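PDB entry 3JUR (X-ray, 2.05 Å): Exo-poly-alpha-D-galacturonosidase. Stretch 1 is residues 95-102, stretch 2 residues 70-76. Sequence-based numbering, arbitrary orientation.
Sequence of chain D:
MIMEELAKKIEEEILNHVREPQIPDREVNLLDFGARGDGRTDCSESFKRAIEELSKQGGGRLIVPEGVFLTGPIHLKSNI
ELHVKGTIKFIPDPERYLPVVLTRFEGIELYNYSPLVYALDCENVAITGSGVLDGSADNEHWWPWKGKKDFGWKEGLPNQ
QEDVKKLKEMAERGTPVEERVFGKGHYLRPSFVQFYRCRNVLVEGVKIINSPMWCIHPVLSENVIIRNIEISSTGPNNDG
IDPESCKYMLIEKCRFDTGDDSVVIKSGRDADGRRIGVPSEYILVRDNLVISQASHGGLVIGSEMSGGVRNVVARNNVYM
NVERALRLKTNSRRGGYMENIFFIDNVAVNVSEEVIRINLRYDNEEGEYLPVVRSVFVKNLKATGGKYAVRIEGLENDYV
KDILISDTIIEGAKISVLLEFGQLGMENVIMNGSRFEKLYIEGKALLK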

# COMPACT_ATOMS: atom_id res chain seq x y z
N GLU D 95 35.89 43.30 -22.45
CA GLU D 95 37.07 44.16 -22.32
C GLU D 95 37.22 44.73 -20.91
O GLU D 95 38.34 44.83 -20.39
CB GLU D 95 37.00 45.29 -23.36
CG GLU D 95 38.35 45.76 -23.88
CD GLU D 95 38.85 44.94 -25.07
OE1 GLU D 95 39.12 43.72 -24.92
OE2 GLU D 95 38.98 45.52 -26.17
N ARG D 96 36.09 45.07 -20.29
CA ARG D 96 36.06 45.61 -18.92
C ARG D 96 36.53 44.63 -17.84
O ARG D 96 36.81 45.05 -16.71
CB ARG D 96 34.66 46.13 -18.59
CG ARG D 96 34.29 47.39 -19.37
CD ARG D 96 32.88 47.82 -19.06
NE ARG D 96 32.49 49.00 -19.82
CZ ARG D 96 32.58 50.25 -19.39
NH1 ARG D 96 33.05 50.52 -18.17
NH2 ARG D 96 32.19 51.24 -20.17
N TYR D 97 36.64 43.35 -18.19
CA TYR D 97 36.93 42.29 -17.23
C TYR D 97 38.37 41.79 -17.38
O TYR D 97 38.72 40.68 -16.96
CB TYR D 97 35.89 41.16 -17.35
CG TYR D 97 34.50 41.68 -17.07
CD1 TYR D 97 33.93 41.54 -15.81
CD2 TYR D 97 33.76 42.34 -18.06
CE1 TYR D 97 32.66 42.05 -15.54
CE2 TYR D 97 32.49 42.84 -17.80
CZ TYR D 97 31.95 42.69 -16.53
OH TYR D 97 30.69 43.18 -16.26
N LEU D 98 39.19 42.63 -17.99
CA LEU D 98 40.62 42.39 -18.13
C LEU D 98 41.38 43.47 -17.34
O LEU D 98 40.83 44.55 -17.10
CB LEU D 98 41.01 42.41 -19.61
CG LEU D 98 40.41 41.34 -20.53
CD1 LEU D 98 40.63 41.70 -22.00
CD2 LEU D 98 40.97 39.96 -20.22
N PRO D 99 42.65 43.20 -16.96
CA PRO D 99 43.45 42.00 -17.23
C PRO D 99 42.91 40.73 -16.60
O PRO D 99 42.09 40.78 -15.67
CB PRO D 99 44.83 42.35 -16.64
CG PRO D 99 44.58 43.46 -15.69
CD PRO D 99 43.44 44.24 -16.27
N VAL D 100 43.37 39.59 -17.12
CA VAL D 100 43.03 38.28 -16.59
C VAL D 100 43.40 38.15 -15.11
O VAL D 100 44.40 38.72 -14.66
CB VAL D 100 43.69 37.13 -17.42
CG1 VAL D 100 43.06 37.04 -18.80
CG2 VAL D 100 45.20 37.33 -17.54
N VAL D 101 42.59 37.42 -14.35
CA VAL D 101 42.86 37.15 -12.94
C VAL D 101 42.85 35.65 -12.68
O VAL D 101 42.33 34.88 -13.49
CB VAL D 101 41.82 37.85 -12.00
CG1 VAL D 101 41.88 39.36 -12.17
CG2 VAL D 101 40.40 37.32 -12.23
N LEU D 102 43.42 35.23 -11.55
CA LEU D 102 43.36 33.84 -11.11
C LEU D 102 41.91 33.47 -10.86
O LEU D 102 41.23 34.11 -10.05
CB LEU D 102 44.19 33.61 -9.85
CG LEU D 102 44.13 32.22 -9.19
CD1 LEU D 102 44.75 31.14 -10.07
CD2 LEU D 102 44.82 32.27 -7.84
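Stretch 2 (70-76) LTGPIHL

How does stretch 2 approach the start of stretch 1? It comes in as a strand through Leu70 and Thr71, loosens at Gly72 and Pro73, and resumes strand geometry at Ile74 and His75. The loosened part meets the end of the 3-10 segment that holds Glu95 and Arg96. Here the backbones are nearest, with Arg96 CA 5.6 Å from Gly72 CA and Tyr97 CA 6.2 Å from Pro73 CA, so the two chains advance in the same sense over this one step. Glu95 itself stays out of reach, although its O accepts a weak hydrogen bond from Leu98 N at 3.4 Å as the chain turns.

What does Arg96 contribute? Its closest approach is through the backbone: Arg96 O lies 3.1 Å from Pro73 CD. Its CA-to-CB bond points toward stretch 2, and Arg96 CB stands 4.4 Å from the same Pro73 CD. Gly72 has no side chain; an ideal CB on it would point toward stretch 1 and stand 3.5 Å from Arg96 CB, a close contact but no clash, whereas it would collide with Pro73 CD at 2.7 Å.

Why does Pro73 bury more surface than any other residue here? It also packs on Tyr97. Pro73 CD sits over one face of the ring, 3.8 Å from its centroid and 23° off the normal, a CH-pi contact, with Tyr97 CE1 3.5 Å from Pro73 CD. The tyrosine's CA-to-CB bond points sideways, yet with chi1 in the m well its far end comes nearer, with Tyr97 OH 4.4 Å from Gly72 CA.

Where do the stretches meet again? Leu98, Pro99, which follows a cis peptide bond, and Val100 make no contact. At Val101 the CA-to-CB bond again points toward stretch 2, and Val101 CG1 rests 4.2 Å from His75 CE1, oblique to the imidazole ring. No hydrogen bond crosses between the stretches; the contact rests on packing.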

# COMPACT_ATOMS: atom_id res chain seq x y z
N LEU D 70 25.74 51.43 -12.89
CA LEU D 70 26.49 50.74 -13.95
C LEU D 70 27.97 50.68 -13.60
O LEU D 70 28.55 51.68 -13.21
CB LEU D 70 26.32 51.44 -15.30
CG LEU D 70 24.95 51.46 -15.99
CD1 LEU D 70 25.11 51.95 -17.43
CD2 LEU D 70 24.28 50.09 -15.97
N THR D 71 28.56 49.50 -13.75
CA THR D 71 29.96 49.29 -13.41
C THR D 71 30.54 48.06 -14.10
O THR D 71 29.81 47.13 -14.47
CB THR D 71 30.18 49.16 -11.86
OG1 THR D 71 31.54 48.81 -11.59
CG2 THR D 71 29.27 48.10 -11.27
N GLY D 72 31.86 48.06 -14.28
CA GLY D 72 32.59 46.85 -14.64
C GLY D 72 32.76 46.03 -13.37
O GLY D 72 32.11 46.31 -12.37
N PRO D 73 33.67 45.03 -13.40
CA PRO D 73 33.83 44.15 -12.24
C PRO D 73 34.24 44.91 -10.97
O PRO D 73 34.95 45.90 -11.05
CB PRO D 73 34.96 43.21 -12.68
CG PRO D 73 35.72 43.98 -13.70
CD PRO D 73 34.67 44.76 -14.44
N ILE D 74 33.77 44.43 -9.83
CA ILE D 74 34.11 45.02 -8.53
C ILE D 74 35.09 44.11 -7.82
O ILE D 74 34.83 42.91 -7.66
CB ILE D 74 32.84 45.20 -7.64
CG1 ILE D 74 31.90 46.26 -8.25
CG2 ILE D 74 33.21 45.56 -6.20
CD1 ILE D 74 30.48 46.20 -7.71
N HIS D 75 36.23 44.67 -7.42
CA HIS D 75 37.24 43.92 -6.68
C HIS D 75 37.23 44.29 -5.20
O HIS D 75 37.59 45.40 -4.82
CB HIS D 75 38.63 44.12 -7.31
CG HIS D 75 38.82 43.36 -8.58
ND1 HIS D 75 40.03 43.32 -9.25
CD2 HIS D 75 37.97 42.59 -9.30
CE1 HIS D 75 39.90 42.57 -10.34
NE2 HIS D 75 38.66 42.12 -10.39
N LEU D 76 36.79 43.35 -4.38
CA LEU D 76 36.75 43.55 -2.93
C LEU D 76 38.13 43.36 -2.33
O LEU D 76 39.02 42.77 -2.94
CB LEU D 76 35.73 42.60 -2.29
CG LEU D 76 34.26 42.80 -2.71
CD1 LEU D 76 33.41 41.59 -2.33
CD2 LEU D 76 33.67 44.08 -2.15